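Local coordinates for malate dehydrogenase (Porphyromonas gingivalis, PDB 3FI9), which probably catalyses the reversible NAD-dependent oxidation of malate to oxaloacetate, at residues T176-Y179 / Q185-V188; S191-K194 / P199-D202; A151-T156 / F237-Y242; G262-V267 / H272-M277. All coordinates share one frame; numbering follows the deposited sequence.

The four contacts illustrate how chemistry follows position in a fold. All lie in the C-terminal part of a malate dehydrogenase. Contact 4, the most extensive, pairs two strands at one border of the large mixed sheet and is rich in methionine. Contact 1 pairs a smaller hairpin that packs against it through Tyr179, and also rests on helix 153-166, the first helix of contact 3. Contact 3, nearest the centre of the chain, is a purely van der Waals meeting of two helix beginnings beside the subunit interface. Contact 2, farthest out, mixes one direct backbone bond with water and modest apolar overlap, touching contact 1 at Thr176 and Arg177.

Contact 1 of 4, residues T176-Y179 / Q185-V188; sequences TRTY and QMAV
Ala187 O is approached twice from the neighbouring strand: Tyr179 N donates a hydrogen bond to it at 2.8 Å, and Thr178 CA comes within 3.2 Å in a CA-H...O contact. The bond is returned by Ala187 N, which reaches Tyr179 O at 2.8 Å. Tyr179 and Ala187 thus form an antiparallel hydrogen-bonded pair, followed by Thr178 and Val188 as a non-hydrogen-bonded pair. On the side of Thr178 the packing is apolar. Its chi1 of 75° sets OG1 between the backbone N and carbonyl carbon and leaves CG2 to meet Met186 SD at 3.9 Å, while Thr178 CB lies 4.2 Å from Met186 CB. The Met186 chain runs extended past the threonine at a slant. Val188 CG2 adds a looser touch, 4.3 Å from Thr178 CG2.

These strands make a short beta hairpin whose connecting loop carries His182, the predicted proton acceptor. The side chain of Met186 is about 6 Å from that of His182. Helix 153-166 lies along the Thr178 and Val188 face, where Asp154 and Leu158 touch the hairpin. On the face bearing Tyr179 and Ala187, the tyrosine ring leads away from the partner strand, meets Phe189 edge-to-face and engages its OH in a hydrogen bond with Glu278. Outside the two segments, Glu278 OE1 also forms a salt bridge with Arg177 NE. Arg177 NH1 donates to Thr176 O at 3.0 Å; the acceptor is nearly in the guanidinium plane, although the nitrogen stands above the plane of the carbonyl. With two separate nitrogens engaged, the guanidinium group has little freedom to turn.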
loop_
_atom_site.group_PDB
_atom_site.type_symbol
_atom_site.label_atom_id
_atom_site.label_comp_id
_atom_site.label_asym_id
_atom_site.label_seq_id
_atom_site.Cartn_x
_atom_site.Cartn_y
_atom_site.Cartn_z
ATOM N N THR A 176 3.374 8.843 22.727
ATOM C CA THR A 176 4.734 9.319 22.471
ATOM C C THR A 176 4.574 10.554 21.596
ATOM O O THR A 176 3.806 10.538 20.613
ATOM C CB THR A 176 5.541 8.310 21.661
ATOM O OG1 THR A 176 4.655 7.680 20.731
ATOM C CG2 THR A 176 6.147 7.241 22.536
ATOM N N ARG A 177 5.286 11.615 21.936
ATOM C CA ARG A 177 5.066 12.893 21.279
ATOM C C ARG A 177 6.366 13.636 21.060
ATOM O O ARG A 177 7.153 13.766 21.985
ATOM C CB ARG A 177 4.127 13.793 22.111
ATOM C CG ARG A 177 2.728 13.334 22.133
ATOM C CD ARG A 177 2.131 13.391 20.756
ATOM N NE ARG A 177 0.707 13.138 20.822
ATOM C CZ ARG A 177 0.140 11.955 20.609
ATOM N NH1 ARG A 177 0.872 10.896 20.302
ATOM N NH2 ARG A 177 -1.181 11.838 20.713
ATOM N N THR A 178 6.602 14.089 19.821
ATOM C CA THR A 178 7.588 15.122 19.580
ATOM C C THR A 178 6.832 16.322 18.979
ATOM O O THR A 178 5.926 16.148 18.160
ATOM C CB THR A 178 8.733 14.698 18.616
ATOM O OG1 THR A 178 8.240 14.674 17.272
ATOM C CG2 THR A 178 9.290 13.276 18.934
ATOM N N TYR A 179 7.262 17.532 19.318
ATOM C CA TYR A 179 6.700 18.747 18.756
ATOM C C TYR A 179 7.798 19.631 18.142
ATOM O O TYR A 179 9.016 19.315 18.221
ATOM C CB TYR A 179 5.937 19.531 19.847
ATOM C CG TYR A 179 4.832 18.746 20.511
ATOM C CD1 TYR A 179 3.755 18.251 19.779
ATOM C CD2 TYR A 179 4.859 18.518 21.875
ATOM C CE1 TYR A 179 2.752 17.512 20.410
ATOM C CE2 TYR A 179 3.870 17.815 22.506
ATOM C CZ TYR A 179 2.829 17.304 21.769
ATOM O OH TYR A 179 1.839 16.626 22.426
ATOM N N GLN A 185 15.709 18.871 14.588
ATOM C CA GLN A 185 15.009 19.972 15.270
ATOM C C GLN A 185 13.755 19.533 16.015
ATOM O O GLN A 185 12.930 20.370 16.420
ATOM C CB GLN A 185 14.638 21.038 14.264
ATOM C CG GLN A 185 15.825 21.528 13.492
ATOM C CD GLN A 185 16.783 22.187 14.397
ATOM O OE1 GLN A 185 17.984 22.164 14.166
ATOM N NE2 GLN A 185 16.271 22.782 15.464
ATOM N N MET A 186 13.580 18.234 16.201
ATOM C CA MET A 186 12.397 17.814 16.949
ATOM C C MET A 186 12.600 18.139 18.417
ATOM O O MET A 186 13.731 18.121 18.897
ATOM C CB MET A 186 12.075 16.325 16.765
ATOM C CG MET A 186 12.960 15.342 17.574
ATOM S SD MET A 186 12.750 13.590 17.079
ATOM C CE MET A 186 13.642 12.815 18.394
ATOM N N ALA A 187 11.495 18.374 19.126
ATOM C CA ALA A 187 11.492 18.498 20.592
ATOM C C ALA A 187 10.678 17.336 21.197
ATOM O O ALA A 187 9.467 17.277 21.032
ATOM C CB ALA A 187 10.873 19.855 21.007
ATOM N N VAL A 188 11.368 16.419 21.865
ATOM C CA VAL A 188 10.763 15.265 22.499
ATOM C C VAL A 188 10.113 15.660 23.831
ATOM O O VAL A 188 10.767 16.215 24.727
ATOM C CB VAL A 188 11.836 14.148 22.736
ATOM C CG1 VAL A 188 11.176 12.880 23.183
ATOM C CG2 VAL A 188 12.682 13.902 21.454
#

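Contact 2 of 4, residues S191-K194 / P199-D202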
loop_
_atom_site.group_PDB
_atom_site.type_symbol
_atom_site.label_atom_id
_atom_site.label_comp_id
_atom_site.label_asym_id
_atom_site.label_seq_id
_atom_site.Cartn_x
_atom_site.Cartn_y
_atom_site.Cartn_z
ATOM N N SER A 191 7.512 13.646 28.919
ATOM C CA SER A 191 6.487 13.662 29.939
ATOM C C SER A 191 5.091 13.170 29.454
ATOM O O SER A 191 4.253 12.848 30.276
ATOM C CB SER A 191 6.343 15.075 30.526
ATOM O OG SER A 191 5.685 15.904 29.594
ATOM N N THR A 192 4.831 13.109 28.147
ATOM C CA THR A 192 3.515 12.686 27.671
ATOM C C THR A 192 3.361 11.164 27.643
ATOM O O THR A 192 2.251 10.666 27.575
ATOM C CB THR A 192 3.205 13.169 26.208
ATOM O OG1 THR A 192 4.021 12.456 25.281
ATOM C CG2 THR A 192 3.425 14.675 26.021
ATOM N N ALA A 193 4.461 10.434 27.619
ATOM C CA ALA A 193 4.419 9.016 27.256
ATOM C C ALA A 193 4.387 8.032 28.433
ATOM O O ALA A 193 4.919 8.300 29.497
ATOM C CB ALA A 193 5.545 8.647 26.350
ATOM N N LYS A 194 3.792 6.869 28.186
ATOM C CA LYS A 194 3.847 5.750 29.131
ATOM C C LYS A 194 4.311 4.498 28.433
ATOM O O LYS A 194 3.997 4.280 27.265
ATOM C CB LYS A 194 2.454 5.474 29.670
ATOM C CG LYS A 194 2.013 6.433 30.725
ATOM C CD LYS A 194 0.532 6.227 31.041
ATOM C CE LYS A 194 0.143 7.200 32.153
ATOM N NZ LYS A 194 -1.055 6.698 32.899
ATOM N N PRO A 199 4.900 5.786 33.391
ATOM C CA PRO A 199 5.359 7.013 32.751
ATOM C C PRO A 199 6.790 6.870 32.277
ATOM O O PRO A 199 7.627 6.339 32.979
ATOM C CB PRO A 199 5.251 8.061 33.870
ATOM C CG PRO A 199 4.095 7.548 34.714
ATOM C CD PRO A 199 4.307 6.049 34.722
ATOM N N LEU A 200 7.032 7.280 31.042
ATOM C CA LEU A 200 8.362 7.232 30.490
ATOM C C LEU A 200 9.367 7.993 31.377
ATOM O O LEU A 200 10.543 7.594 31.509
ATOM C CB LEU A 200 8.321 7.787 29.066
ATOM C CG LEU A 200 9.679 7.899 28.361
ATOM C CD1 LEU A 200 10.419 6.554 28.422
ATOM C CD2 LEU A 200 9.532 8.364 26.889
ATOM N N THR A 201 8.911 9.053 32.039
ATOM C CA THR A 201 9.869 9.881 32.778
ATOM C C THR A 201 10.275 9.203 34.091
ATOM O O THR A 201 11.280 9.580 34.684
ATOM C CB THR A 201 9.338 11.300 33.046
ATOM O OG1 THR A 201 8.019 11.204 33.556
ATOM C CG2 THR A 201 9.279 12.130 31.758
ATOM N N ASP A 202 9.538 8.170 34.497
ATOM C CA ASP A 202 9.949 7.322 35.613
ATOM C C ASP A 202 10.979 6.286 35.201
ATOM O O ASP A 202 11.572 5.632 36.048
ATOM C CB ASP A 202 8.758 6.579 36.221
ATOM C CG ASP A 202 7.806 7.498 36.973
ATOM O OD1 ASP A 202 8.120 8.689 37.133
ATOM O OD2 ASP A 202 6.732 7.025 37.397
HETATM O O HOH W 1 5.774 11.994 32.998
HETATM O O HOH W 2 6.289 10.187 31.021
#
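Leu200 lays its CB and CD2 against the methyl group of Ala193, each carbon 4.0 Å from Ala193 CB. A chi1 of 176° places CG opposite the backbone N, and a chi2 of 52° then brings the CD2 branch to that methyl. The overlap sits at the open end of a tiny beta hairpin, whose strands 194-195 and 198-199 are joined at their base by Lys194 and Pro199 as an antiparallel non-hydrogen-bonded pair. Their side chains diverge, yet Lys194 CG still packs 4.0 Å from Pro199 CA. Beyond this pair Leu200 N donates to Ala193 O at 2.8 Å, an almost perfectly straight bond. Pro199 CA adds a CA-H...O approach to that oxygen.

From Leu200 onward the second segment bends into helical backbone angles, with Asp202 N bonded back to Pro199 O, and the two segments diverge. Leu200 also packs between Ala190, in the loop after strand 186-188, and Leu209, just before helix 211-222, whereas Lys194 and Thr201 lie toward solvent. The Ser191 side chain leaves its backbone away from the partner segment, and its OG is bonded to Glu299. Between Ser191 and Thr201 there is a methyl contact: Thr201 CG2 rests 3.7 Å from Ser191 CA. A water extends the pairing by one residue: it donates to the same Ala193 O at 2.8 Å and accepts from Thr201 N at 3.0 Å.

Contact 3 of 4, residues A151-T156 / F237-Y242; sequences AGLDST and FQSPSY
Leu153, in the first turn of helix 153-166, carries this contact, and both its methyls come down on the first turn of helix 238-251. With chi1 at -65° its CG lies beside its own backbone N, opposite the carbonyl carbon, and the fork is directed at Ser239 and Pro240. Leu153 CD1 sits over the face of the proline ring at its N-CD side, 4.0 Å from Pro240 N and 4.2 Å from Pro240 CD; it is also 4.0 Å from Ser239 OG. Leu153 CD2 lies 4.0 Å from Ser239 O and 4.1 Å from Ser239 CB. The helix beginnings remain 7.3 Å apart between Leu153 CA and Pro240 CA, and a single leucine spans the interval by dispersion contacts alone. The side chain of Leu153 is also about 4 Å from that of Arg157, predicted to bind substrate.

Next, Asp154 OD2 accepts from Gly183 N near the predicted catalytic His182, and Ser155 OG bonds Thr178 N of the hairpin. Thr156 N closes the first turn on Gly152 O, and Thr156 OG1 is engaged by His56 O of the second subunit. Glu53 of that subunit bonds Phe237 N and Ser239 N, where the helix dipole would be expected to favour a carboxylate. Leu153 and Pro240 therefore meet close to the dimer interface: helix 19-30 of the same chain flanks helix 238-251 at Phe237, and strand 147-150 leads into helix 153-166.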
loop_
_atom_site.group_PDB
_atom_site.type_symbol
_atom_site.label_atom_id
_atom_site.label_comp_id
_atom_site.label_asym_id
_atom_site.label_seq_id
_atom_site.Cartn_x
_atom_site.Cartn_y
_atom_site.Cartn_z
ATOM N N ALA A 151 3.814 15.418 10.103
ATOM C CA ALA A 151 4.768 15.655 11.149
ATOM C C ALA A 151 4.766 14.536 12.189
ATOM O O ALA A 151 5.440 14.671 13.213
ATOM C CB ALA A 151 4.483 17.005 11.834
ATOM N N GLY A 152 4.017 13.452 11.941
ATOM C CA GLY A 152 3.773 12.416 12.991
ATOM C C GLY A 152 4.849 11.312 13.032
ATOM O O GLY A 152 4.921 10.510 13.984
ATOM N N LEU A 153 5.650 11.219 11.975
ATOM C CA LEU A 153 6.646 10.122 11.885
ATOM C C LEU A 153 7.676 10.174 12.999
ATOM O O LEU A 153 8.181 9.130 13.389
ATOM C CB LEU A 153 7.351 10.038 10.512
ATOM C CG LEU A 153 6.486 9.676 9.282
ATOM C CD1 LEU A 153 7.366 9.336 8.045
ATOM C CD2 LEU A 153 5.514 8.500 9.536
ATOM N N ASP A 154 8.010 11.359 13.497
ATOM C CA ASP A 154 8.966 11.423 14.616
ATOM C C ASP A 154 8.323 10.730 15.838
ATOM O O ASP A 154 9.000 10.019 16.592
ATOM C CB ASP A 154 9.360 12.888 14.960
ATOM C CG ASP A 154 10.504 13.441 14.055
ATOM O OD1 ASP A 154 11.108 12.690 13.262
ATOM O OD2 ASP A 154 10.798 14.654 14.128
ATOM N N SER A 155 7.015 10.926 16.004
ATOM C CA SER A 155 6.299 10.313 17.119
ATOM C C SER A 155 6.114 8.779 16.990
ATOM O O SER A 155 6.242 8.050 17.981
ATOM C CB SER A 155 4.960 11.019 17.349
ATOM O OG SER A 155 5.142 12.380 17.753
ATOM N N THR A 156 5.848 8.277 15.780
ATOM C CA THR A 156 5.668 6.819 15.582
ATOM C C THR A 156 7.027 6.146 15.647
ATOM O O THR A 156 7.152 5.021 16.151
ATOM C CB THR A 156 4.964 6.477 14.230
ATOM O OG1 THR A 156 5.775 6.913 13.112
ATOM C CG2 THR A 156 3.622 7.159 14.170
ATOM N N PHE A 237 8.603 5.365 1.943
ATOM C CA PHE A 237 7.465 5.762 1.104
ATOM C C PHE A 237 6.157 5.195 1.615
ATOM O O PHE A 237 5.070 5.807 1.444
ATOM C CB PHE A 237 7.715 5.407 -0.363
ATOM C CG PHE A 237 7.944 3.940 -0.604
ATOM C CD1 PHE A 237 6.906 3.138 -1.053
ATOM C CD2 PHE A 237 9.191 3.388 -0.415
ATOM C CE1 PHE A 237 7.115 1.766 -1.295
ATOM C CE2 PHE A 237 9.406 2.034 -0.647
ATOM C CZ PHE A 237 8.366 1.223 -1.089
ATOM N N GLN A 238 6.230 4.066 2.298
ATOM C CA GLN A 238 4.989 3.501 2.784
ATOM C C GLN A 238 4.507 4.223 4.049
ATOM O O GLN A 238 3.286 4.544 4.171
ATOM C CB GLN A 238 5.122 2.013 3.032
ATOM C CG GLN A 238 5.454 1.206 1.782
ATOM C CD GLN A 238 5.589 -0.300 2.114
ATOM O OE1 GLN A 238 6.712 -0.872 2.062
ATOM N NE2 GLN A 238 4.461 -0.935 2.512
ATOM N N SER A 239 5.412 4.516 4.993
ATOM C CA SER A 239 4.908 5.193 6.201
ATOM C C SER A 239 4.435 6.650 5.986
ATOM O O SER A 239 3.374 7.013 6.474
ATOM C CB SER A 239 5.825 5.024 7.438
ATOM O OG SER A 239 7.187 5.436 7.148
ATOM N N PRO A 240 5.211 7.478 5.241
ATOM C CA PRO A 240 4.725 8.818 5.013
ATOM C C PRO A 240 3.411 8.787 4.262
ATOM O O PRO A 240 2.585 9.640 4.477
ATOM C CB PRO A 240 5.796 9.476 4.126
ATOM C CG PRO A 240 6.650 8.371 3.622
ATOM C CD PRO A 240 6.506 7.214 4.560
ATOM N N SER A 241 3.249 7.819 3.378
ATOM C CA SER A 241 2.025 7.697 2.594
ATOM C C SER A 241 0.858 7.365 3.494
ATOM O O SER A 241 -0.153 8.090 3.556
ATOM C CB SER A 241 2.172 6.588 1.551
ATOM O OG SER A 241 0.866 6.234 1.098
ATOM N N TYR A 242 0.976 6.249 4.209
ATOM C CA TYR A 242 -0.132 5.798 5.030
ATOM C C TYR A 242 -0.550 6.885 6.057
ATOM O O TYR A 242 -1.728 7.186 6.220
ATOM C CB TYR A 242 0.239 4.501 5.768
ATOM C CG TYR A 242 -0.852 4.057 6.674
ATOM C CD1 TYR A 242 -1.994 3.428 6.170
ATOM C CD2 TYR A 242 -0.734 4.220 8.040
ATOM C CE1 TYR A 242 -3.028 3.004 7.044
ATOM C CE2 TYR A 242 -1.745 3.832 8.877
ATOM C CZ TYR A 242 -2.881 3.245 8.379
ATOM O OH TYR A 242 -3.831 2.837 9.292
#

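Contact 4 of 4, residues G262-V267 / H272-M277; sequences GCYVNV and HIMMAM
Asn266 swings its CG opposite its backbone N (chi1 -178°), while His272 keeps CG next to its own N (chi1 -60°), and the two side chains run alongside each other. The amide and imidazole planes are inclined by 33°, and Asn266 OD1 stands over the centre of the His272 ring, 3.4 Å above its plane. That oxygen also accepts a bent hydrogen bond from His272 N at 2.8 Å. Tyr264 OH approaches the same ring at its edge, 3.4 Å from His272 CD2.

His272 and Ile273 both face Val265, a G1 beta bulge, with His272 in the left-handed region of backbone angles. From there the strands pair regularly: Val265 N donates to Ile273 O at 2.8 Å, and Cys263 and Met275 form the next hydrogen-bonded pair. Strand 273-277 is the outermost strand of the antiparallel extension to the parallel Rossmann sheet, within this chain. One face bears Tyr264 and Met274, whose SD sits 4.0 Å from Tyr264 CB, at the ring's edge, both residues touching Leu134 of helix 129-140. On the other, Val265 CG2 meets Met277 CG tip to tip at 3.5 Å and Met275 CE at 4.0 Å, toward helix 297-319.

The chemistry divides along the ladder: bent methionines fill the buried faces, while at the exposed turn the bulged His272 N, lacking a good angle to Val265 O, is satisfied by the asparagine side chain.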
loop_
_atom_site.group_PDB
_atom_site.type_symbol
_atom_site.label_atom_id
_atom_site.label_comp_id
_atom_site.label_asym_id
_atom_site.label_seq_id
_atom_site.Cartn_x
_atom_site.Cartn_y
_atom_site.Cartn_z
ATOM N N GLY A 262 1.653 19.074 11.522
ATOM C CA GLY A 262 2.118 20.467 11.385
ATOM C C GLY A 262 0.942 21.399 11.130
ATOM O O GLY A 262 0.039 21.093 10.316
ATOM N N CYS A 263 0.889 22.510 11.863
ATOM C CA CYS A 263 -0.129 23.453 11.655
ATOM C C CYS A 263 0.360 24.853 11.988
ATOM O O CYS A 263 1.436 25.021 12.585
ATOM C CB CYS A 263 -1.376 23.100 12.487
ATOM S SG CYS A 263 -1.158 23.463 14.214
ATOM N N TYR A 264 -0.414 25.855 11.561
ATOM C CA TYR A 264 -0.058 27.254 11.760
ATOM C C TYR A 264 -0.219 27.580 13.244
ATOM O O TYR A 264 -1.230 27.229 13.860
ATOM C CB TYR A 264 -1.017 28.189 10.990
ATOM C CG TYR A 264 -0.526 29.628 11.059
ATOM C CD1 TYR A 264 0.750 29.967 10.611
ATOM C CD2 TYR A 264 -1.343 30.621 11.543
ATOM C CE1 TYR A 264 1.215 31.322 10.694
ATOM C CE2 TYR A 264 -0.923 31.941 11.614
ATOM C CZ TYR A 264 0.348 32.278 11.189
ATOM O OH TYR A 264 0.711 33.591 11.286
ATOM N N VAL A 265 0.781 28.276 13.791
ATOM C CA VAL A 265 0.818 28.689 15.204
ATOM C C VAL A 265 1.154 30.174 15.213
ATOM O O VAL A 265 2.101 30.612 14.560
ATOM C CB VAL A 265 1.945 27.942 15.991
ATOM C CG1 VAL A 265 2.038 28.486 17.398
ATOM C CG2 VAL A 265 1.676 26.401 16.011
ATOM N N ASN A 266 0.413 30.975 15.953
ATOM C CA ASN A 266 0.861 32.370 16.084
ATOM C C ASN A 266 0.428 32.857 17.444
ATOM O O ASN A 266 -0.625 33.419 17.551
ATOM C CB ASN A 266 0.248 33.264 15.005
ATOM C CG ASN A 266 0.729 34.723 15.091
ATOM O OD1 ASN A 266 1.873 34.993 15.421
ATOM N ND2 ASN A 266 -0.152 35.650 14.781
ATOM N N VAL A 267 1.245 32.634 18.468
ATOM C CA VAL A 267 0.894 33.031 19.830
ATOM C C VAL A 267 2.116 33.640 20.486
ATOM O O VAL A 267 3.233 33.505 19.993
ATOM C CB VAL A 267 0.419 31.836 20.649
ATOM C CG1 VAL A 267 -0.773 31.157 19.954
ATOM C CG2 VAL A 267 1.580 30.829 20.824
ATOM N N HIS A 272 3.910 33.427 14.240
ATOM C CA HIS A 272 4.043 33.392 12.751
ATOM C C HIS A 272 4.847 32.232 12.219
ATOM O O HIS A 272 5.896 32.415 11.581
ATOM C CB HIS A 272 4.684 34.692 12.249
ATOM C CG HIS A 272 3.896 35.905 12.602
ATOM N ND1 HIS A 272 4.379 36.895 13.435
ATOM C CD2 HIS A 272 2.625 36.255 12.293
ATOM C CE1 HIS A 272 3.447 37.817 13.610
ATOM N NE2 HIS A 272 2.374 37.456 12.928
ATOM N N ILE A 273 4.366 31.013 12.479
ATOM C CA ILE A 273 5.179 29.851 12.143
ATOM C C ILE A 273 4.318 28.648 11.868
ATOM O O ILE A 273 3.117 28.646 12.206
ATOM C CB ILE A 273 6.165 29.533 13.333
ATOM C CG1 ILE A 273 7.338 28.692 12.860
ATOM C CG2 ILE A 273 5.406 28.889 14.523
ATOM C CD1 ILE A 273 8.339 29.519 12.001
ATOM N N MET A 274 4.893 27.616 11.254
ATOM C CA MET A 274 4.190 26.292 11.200
ATOM C C MET A 274 5.070 25.316 11.978
ATOM O O MET A 274 6.272 25.224 11.684
ATOM C CB MET A 274 4.133 25.747 9.776
ATOM C CG MET A 274 3.522 26.657 8.739
ATOM S SD MET A 274 1.718 26.368 8.657
ATOM C CE MET A 274 1.780 24.623 8.182
ATOM N N MET A 275 4.471 24.588 12.923
ATOM C CA MET A 275 5.188 23.650 13.796
ATOM C C MET A 275 4.346 22.398 13.982
ATOM O O MET A 275 3.131 22.499 13.944
ATOM C CB MET A 275 5.359 24.252 15.214
ATOM C CG MET A 275 6.557 25.136 15.351
ATOM S SD MET A 275 6.920 25.500 17.068
ATOM C CE MET A 275 5.391 26.156 17.584
ATOM N N ALA A 276 4.997 21.255 14.253
ATOM C CA ALA A 276 4.333 20.050 14.758
ATOM C C ALA A 276 3.782 20.373 16.141
ATOM O O ALA A 276 4.518 20.887 16.998
ATOM C CB ALA A 276 5.338 18.847 14.856
ATOM N N MET A 277 2.491 20.116 16.327
ATOM C CA MET A 277 1.767 20.526 17.514
ATOM C C MET A 277 0.844 19.415 17.986
ATOM O O MET A 277 0.649 18.423 17.292
ATOM C CB MET A 277 0.950 21.797 17.219
ATOM C CG MET A 277 1.777 23.088 17.139
ATOM S SD MET A 277 2.066 23.844 18.817
ATOM C CE MET A 277 3.310 22.779 19.445
#